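Local coordinates for putative lipoprotein (Bacteroides fragilis, PDB 3QNK) that is of unknown function but, as a SusD-like lipoprotein of the outer membrane, probably takes part in capturing glycans for uptake, at residues G35-E40 against F449-F454; Y261-Y266 against Y344-P349. All coordinates share one frame; numbering follows the deposited sequence.

Contact 1: residues G35-E40 against F449-F454; sequences GLQLQE and FEEQRF
E40 and Q39 meet the turn carrying E451 near the centre of the chain, in this SusD-family protein with an alpha-alpha superhelix, where a loop following helix 17-29 lies against the entry to helix 453-460. F449 and E451 both have positive phi, evidence of a tightly turned chain just before that helix begins.

The E40 carboxylate faces the backbone of the turn. OE2 of E40 accepts the N-H of F449 at 2.9 Å, and the donor approaches from above the carboxylate plane. N45 ND2 supplies a second hydrogen bond to the same oxygen, so two donors grip it. The other oxygen, OE1 of E40, lies 3.7 Å from N of E451, too far for a hydrogen bond. E40 CG also packs 4.0 Å from CD1 of F449, the two side chains running at about a right angle. The guanidinium of R453 turns away from this carboxylate to a salt bridge with D44.

NE2 of Q39 sits over one face of the F454 ring, toward its rim and 3.4 Å from CE1 of F454. The amide plane is inclined 32° to the ring, and OE1 runs closest to CE2 and CZ. F454 CG is anti to the backbone N (chi1 172°). The amide's rotation is fixed from outside, NE2 bonding Y455 OH and OE1 receiving R42 NE. The backbone joins in as well, Q39 O lying 3.4 Å from CB of F454.

E451 reaches back to Q37, three residues before E40, and its side chain also lies beside a bound phosphate, probably from the crystallisation liquor. Q37 NE2, which also bonds D34 O, donates to OE1 of E451 at 3.3 Å, coming from above the carboxylate plane.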
loop_
_atom_site.group_PDB
_atom_site.type_symbol
_atom_site.label_atom_id
_atom_site.label_comp_id
_atom_site.label_asym_id
_atom_site.label_seq_id
_atom_site.Cartn_x
_atom_site.Cartn_y
_atom_site.Cartn_z
ATOM N N GLY B 35 -8.762 1.097 12.095
ATOM C CA GLY B 35 -9.001 2.077 13.143
ATOM C C GLY B 35 -10.228 2.938 12.910
ATOM O O GLY B 35 -10.845 3.401 13.871
ATOM N N LEU B 36 -10.626 3.108 11.627
ATOM C CA LEU B 36 -11.746 3.934 11.203
ATOM C C LEU B 36 -13.066 3.161 11.086
ATOM O O LEU B 36 -14.142 3.801 10.991
ATOM C CB LEU B 36 -11.401 4.618 9.889
ATOM C CG LEU B 36 -10.319 5.665 10.054
ATOM C CD1 LEU B 36 -9.464 5.752 8.824
ATOM C CD2 LEU B 36 -10.906 7.012 10.460
ATOM N N GLN B 37 -12.997 1.811 11.170
ATOM C CA GLN B 37 -14.147 0.893 11.136
ATOM C C GLN B 37 -15.088 1.267 10.002
ATOM O O GLN B 37 -16.270 1.561 10.212
ATOM C CB GLN B 37 -14.862 0.888 12.491
ATOM C CG GLN B 37 -14.093 0.150 13.592
ATOM C CD GLN B 37 -14.141 -1.336 13.387
ATOM O OE1 GLN B 37 -15.219 -1.968 13.471
ATOM N NE2 GLN B 37 -12.976 -1.900 13.040
ATOM N N LEU B 38 -14.533 1.272 8.785
ATOM C CA LEU B 38 -15.243 1.705 7.611
ATOM C C LEU B 38 -16.379 0.774 7.271
ATOM O O LEU B 38 -17.473 1.266 7.000
ATOM C CB LEU B 38 -14.293 1.930 6.444
ATOM C CG LEU B 38 -13.346 3.152 6.593
ATOM C CD1 LEU B 38 -12.652 3.433 5.301
ATOM C CD2 LEU B 38 -14.107 4.429 7.032
ATOM N N GLN B 39 -16.196 -0.534 7.394
ATOM C CA GLN B 39 -17.272 -1.518 7.166
ATOM C C GLN B 39 -18.479 -1.278 8.099
ATOM O O GLN B 39 -19.609 -1.406 7.632
ATOM C CB GLN B 39 -16.753 -2.960 7.336
ATOM C CG GLN B 39 -15.719 -3.357 6.293
ATOM C CD GLN B 39 -16.313 -3.480 4.923
ATOM O OE1 GLN B 39 -16.792 -2.508 4.302
ATOM N NE2 GLN B 39 -16.265 -4.687 4.427
ATOM N N GLU B 40 -18.240 -0.908 9.398
ATOM C CA GLU B 40 -19.316 -0.615 10.350
ATOM C C GLU B 40 -20.071 0.654 9.937
ATOM O O GLU B 40 -21.291 0.724 10.093
ATOM C CB GLU B 40 -18.782 -0.471 11.782
ATOM C CG GLU B 40 -19.855 -0.667 12.843
ATOM C CD GLU B 40 -20.277 -2.082 13.216
ATOM O OE1 GLU B 40 -19.807 -3.064 12.590
ATOM O OE2 GLU B 40 -21.110 -2.194 14.145
ATOM N N PHE B 449 -20.260 -2.582 16.853
ATOM C CA PHE B 449 -18.946 -1.902 16.773
ATOM C C PHE B 449 -17.802 -2.874 16.869
ATOM O O PHE B 449 -16.673 -2.472 17.174
ATOM C CB PHE B 449 -18.797 -0.745 17.789
ATOM C CG PHE B 449 -20.005 0.143 17.689
ATOM C CD1 PHE B 449 -20.295 0.813 16.498
ATOM C CD2 PHE B 449 -20.948 0.185 18.721
ATOM C CE1 PHE B 449 -21.472 1.557 16.361
ATOM C CE2 PHE B 449 -22.134 0.902 18.573
ATOM C CZ PHE B 449 -22.374 1.610 17.406
ATOM N N GLU B 450 -18.066 -4.142 16.531
ATOM C CA GLU B 450 -17.029 -5.177 16.543
ATOM C C GLU B 450 -16.806 -5.734 15.153
ATOM O O GLU B 450 -16.395 -6.875 15.023
ATOM C CB GLU B 450 -17.365 -6.277 17.534
ATOM C CG GLU B 450 -17.058 -5.860 18.958
ATOM C CD GLU B 450 -17.331 -6.974 19.941
ATOM O OE1 GLU B 450 -16.397 -7.754 20.251
ATOM O OE2 GLU B 450 -18.510 -7.113 20.333
ATOM N N GLU B 451 -17.051 -4.908 14.122
ATOM C CA GLU B 451 -16.829 -5.204 12.703
ATOM C C GLU B 451 -17.589 -6.464 12.224
ATOM O O GLU B 451 -17.060 -7.220 11.397
ATOM C CB GLU B 451 -15.310 -5.321 12.391
ATOM C CG GLU B 451 -14.938 -4.677 11.065
ATOM C CD GLU B 451 -13.509 -4.810 10.554
ATOM O OE1 GLU B 451 -12.554 -4.707 11.371
ATOM O OE2 GLU B 451 -13.356 -4.943 9.311
ATOM N N GLN B 452 -18.846 -6.659 12.675
ATOM C CA GLN B 452 -19.609 -7.835 12.232
ATOM C C GLN B 452 -20.885 -7.496 11.485
ATOM O O GLN B 452 -21.268 -8.232 10.597
ATOM C CB GLN B 452 -19.970 -8.715 13.436
ATOM C CG GLN B 452 -18.850 -9.599 13.952
ATOM C CD GLN B 452 -19.348 -10.969 14.295
ATOM O OE1 GLN B 452 -20.079 -11.645 13.521
ATOM N NE2 GLN B 452 -18.864 -11.440 15.418
ATOM N N ARG B 453 -21.549 -6.393 11.842
ATOM C CA ARG B 453 -22.831 -5.987 11.285
ATOM C C ARG B 453 -22.856 -6.008 9.767
ATOM O O ARG B 453 -23.834 -6.472 9.167
ATOM C CB ARG B 453 -23.224 -4.589 11.794
ATOM C CG ARG B 453 -24.626 -4.124 11.389
ATOM C CD ARG B 453 -25.655 -5.143 11.787
ATOM N NE ARG B 453 -26.984 -4.711 11.411
ATOM C CZ ARG B 453 -28.080 -5.391 11.687
ATOM N NH1 ARG B 453 -28.007 -6.553 12.328
ATOM N NH2 ARG B 453 -29.262 -4.912 11.343
ATOM N N PHE B 454 -21.805 -5.507 9.145
ATOM C CA PHE B 454 -21.750 -5.402 7.706
ATOM C C PHE B 454 -21.829 -6.810 7.086
ATOM O O PHE B 454 -22.539 -7.008 6.108
ATOM C CB PHE B 454 -20.460 -4.643 7.326
ATOM C CG PHE B 454 -20.163 -4.609 5.856
ATOM C CD1 PHE B 454 -19.651 -5.736 5.205
ATOM C CD2 PHE B 454 -20.437 -3.479 5.110
ATOM C CE1 PHE B 454 -19.434 -5.721 3.841
ATOM C CE2 PHE B 454 -20.284 -3.485 3.731
ATOM C CZ PHE B 454 -19.784 -4.598 3.106
#

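Contact 2: residues Y261-Y266 against Y344-P349; sequences YINDKY and YLMDTP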
loop_
_atom_site.group_PDB
_atom_site.type_symbol
_atom_site.label_atom_id
_atom_site.label_comp_id
_atom_site.label_asym_id
_atom_site.label_seq_id
_atom_site.Cartn_x
_atom_site.Cartn_y
_atom_site.Cartn_z
ATOM N N TYR B 261 -15.679 17.309 20.824
ATOM C CA TYR B 261 -15.836 18.506 21.652
ATOM C C TYR B 261 -16.152 18.197 23.089
ATOM O O TYR B 261 -17.287 18.259 23.559
ATOM C CB TYR B 261 -16.861 19.446 21.011
ATOM C CG TYR B 261 -16.416 19.801 19.614
ATOM C CD1 TYR B 261 -15.380 20.708 19.405
ATOM C CD2 TYR B 261 -16.933 19.131 18.508
ATOM C CE1 TYR B 261 -14.931 21.007 18.126
ATOM C CE2 TYR B 261 -16.484 19.412 17.220
ATOM C CZ TYR B 261 -15.485 20.356 17.031
ATOM O OH TYR B 261 -15.044 20.659 15.767
ATOM N N ILE B 262 -15.061 17.931 23.791
ATOM C CA ILE B 262 -14.918 17.563 25.199
ATOM C C ILE B 262 -13.871 18.574 25.737
ATOM O O ILE B 262 -13.304 18.407 26.815
ATOM C CB ILE B 262 -14.528 16.027 25.116
ATOM C CG1 ILE B 262 -15.717 15.094 25.279
ATOM C CG2 ILE B 262 -13.265 15.494 25.765
ATOM C CD1 ILE B 262 -16.852 15.529 26.284
ATOM N N ASN B 263 -13.702 19.688 24.972
ATOM C CA ASN B 263 -12.732 20.767 25.152
ATOM C C ASN B 263 -13.145 21.856 26.166
ATOM O O ASN B 263 -12.539 22.918 26.197
ATOM C CB ASN B 263 -12.369 21.401 23.792
ATOM C CG ASN B 263 -13.498 21.938 22.944
ATOM O OD1 ASN B 263 -14.666 21.551 23.056
ATOM N ND2 ASN B 263 -13.153 22.814 22.020
ATOM N N ASP B 264 -14.130 21.576 27.020
ATOM C CA ASP B 264 -14.509 22.424 28.152
ATOM C C ASP B 264 -13.584 22.054 29.338
ATOM O O ASP B 264 -13.211 22.915 30.124
ATOM C CB ASP B 264 -16.007 22.240 28.512
ATOM C CG ASP B 264 -16.441 20.808 28.829
ATOM O OD1 ASP B 264 -16.137 19.887 28.010
ATOM O OD2 ASP B 264 -17.134 20.611 29.865
ATOM N N LYS B 265 -13.199 20.764 29.426
ATOM C CA LYS B 265 -12.322 20.159 30.428
ATOM C C LYS B 265 -11.046 19.559 29.779
ATOM O O LYS B 265 -9.961 19.632 30.370
ATOM C CB LYS B 265 -13.105 19.056 31.172
ATOM C CG LYS B 265 -12.398 18.490 32.393
ATOM C CD LYS B 265 -13.320 17.648 33.251
ATOM C CE LYS B 265 -13.826 18.384 34.463
ATOM N NZ LYS B 265 -14.296 17.446 35.518
ATOM N N TYR B 266 -11.173 18.962 28.572
ATOM C CA TYR B 266 -10.050 18.277 27.954
ATOM C C TYR B 266 -9.569 18.916 26.651
ATOM O O TYR B 266 -8.744 19.813 26.722
ATOM C CB TYR B 266 -10.381 16.792 27.795
ATOM C CG TYR B 266 -10.441 16.110 29.143
ATOM C CD1 TYR B 266 -9.304 15.999 29.942
ATOM C CD2 TYR B 266 -11.650 15.662 29.666
ATOM C CE1 TYR B 266 -9.353 15.392 31.195
ATOM C CE2 TYR B 266 -11.714 15.072 30.932
ATOM C CZ TYR B 266 -10.561 14.944 31.694
ATOM O OH TYR B 266 -10.590 14.345 32.926
ATOM N N TYR B 344 -25.943 19.734 22.872
ATOM C CA TYR B 344 -26.608 21.013 22.634
ATOM C C TYR B 344 -25.580 22.107 22.342
ATOM O O TYR B 344 -25.688 22.775 21.321
ATOM C CB TYR B 344 -27.523 21.416 23.817
ATOM C CG TYR B 344 -28.135 22.791 23.651
ATOM C CD1 TYR B 344 -28.804 23.143 22.482
ATOM C CD2 TYR B 344 -28.042 23.745 24.659
ATOM C CE1 TYR B 344 -29.340 24.411 22.308
ATOM C CE2 TYR B 344 -28.573 25.025 24.493
ATOM C CZ TYR B 344 -29.229 25.352 23.317
ATOM O OH TYR B 344 -29.807 26.589 23.139
ATOM N N LEU B 345 -24.582 22.278 23.212
ATOM C CA LEU B 345 -23.592 23.349 23.049
ATOM C C LEU B 345 -22.233 22.917 22.538
ATOM O O LEU B 345 -21.579 23.712 21.872
ATOM C CB LEU B 345 -23.353 24.063 24.389
ATOM C CG LEU B 345 -24.548 24.798 25.009
ATOM C CD1 LEU B 345 -24.257 25.205 26.432
ATOM C CD2 LEU B 345 -24.952 25.998 24.197
HETATM N N MSE B 346 -21.777 21.717 22.920
HETATM C CA MSE B 346 -20.435 21.223 22.666
HETATM C C MSE B 346 -20.316 20.379 21.383
HETATM O O MSE B 346 -19.978 20.945 20.358
HETATM C CB MSE B 346 -19.955 20.434 23.897
HETATM C CG MSE B 346 -19.814 21.285 25.174
HETATM SE SE MSE B 346 -18.338 22.550 25.095
HETATM C CE MSE B 346 -16.921 21.277 25.165
ATOM N N ASP B 347 -20.520 19.031 21.444
ATOM C CA ASP B 347 -20.377 18.110 20.306
ATOM C C ASP B 347 -21.655 18.059 19.501
ATOM O O ASP B 347 -22.537 17.214 19.718
ATOM C CB ASP B 347 -19.974 16.713 20.763
ATOM C CG ASP B 347 -19.253 15.952 19.683
ATOM O OD1 ASP B 347 -18.040 16.183 19.510
ATOM O OD2 ASP B 347 -19.900 15.127 19.009
ATOM N N THR B 348 -21.694 18.933 18.519
ATOM C CA THR B 348 -22.794 19.266 17.643
ATOM C C THR B 348 -22.528 18.816 16.200
ATOM O O THR B 348 -21.379 18.891 15.751
ATOM C CB THR B 348 -22.934 20.769 17.823
ATOM O OG1 THR B 348 -23.807 20.977 18.931
ATOM C CG2 THR B 348 -23.391 21.500 16.617
ATOM N N PRO B 349 -23.570 18.383 15.441
ATOM C CA PRO B 349 -23.338 17.976 14.033
ATOM C C PRO B 349 -22.777 19.095 13.128
ATOM O O PRO B 349 -22.091 18.821 12.133
ATOM C CB PRO B 349 -24.729 17.567 13.548
ATOM C CG PRO B 349 -25.527 17.336 14.767
ATOM C CD PRO B 349 -25.000 18.268 15.803
#
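Y261 and D347, their CA atoms 4.8 Å apart, join the loop after helix 253-257 to the loop between strands 339-340 and 360-361. Y261 N donates to OD1 of D347 (2.9 Å) in an almost straight bond (175°) to the anti lone pair of OD1. Chi1 of D347 (-155°) places CG anti to the backbone N, and OD1 comes nearer to Y261 than the CB direction alone would suggest. Its second oxygen, OD2, is engaged by R343 NH1 in a salt bridge and by S355 N.

The Y261 side chain approaches M346 and D347 together. CB of Y261 lies 3.5 Å from O of M346, a carbonyl that also accepts K351 NZ, while CD2 of the ring lies 3.3 Å from OD1 of D347. Ring and carboxylate planes are 43° apart, and the hydroxyl at the far end bonds G352 O.

CB of I262 points away from the second loop, and the side chain touches V339 and Y372; its carbonyl accepts the N-H of Y266. At N263 and D264 the partner is M346, a selenomethionine. The bends at chi2 and chi3 curl its chain round O of Y261, with CB at 3.5 Å and CE at 3.4 Å from that oxygen, and bring CE beside OD1 of N263 and OD1 of D264. SE is 4.1 Å from CB of D264.

Burial is uneven, D347 being buried and D264 exposed. Chemically, one directed hydrogen bond sets Y261 against D347, whereas the selenomethionine methyl adds non-bonded contact with oxygens, whose closeness carries no weight at 2.70 Å.

In the fold
From the N terminus the chain leaves helix 17-29 and reaches residues 35-40, which meet their partner only after more than 400 residues, at the start of helix 453-460. Contact 1 therefore closes a loop spanning most of the chain, joining the N-terminal family region to the C-terminal SusD region. Contact 2 is nested inside it: 261-266 and 344-349 close a much shorter loop within the SusD region. The two lie apart: their centres are about 25 Å apart and their nearest atoms about 14 Å. Contact 1 is near the chain centre, contact 2 about 28 Å from it. Helix 253-257, touched by L36 and Q37, precedes 261-266 in sequence.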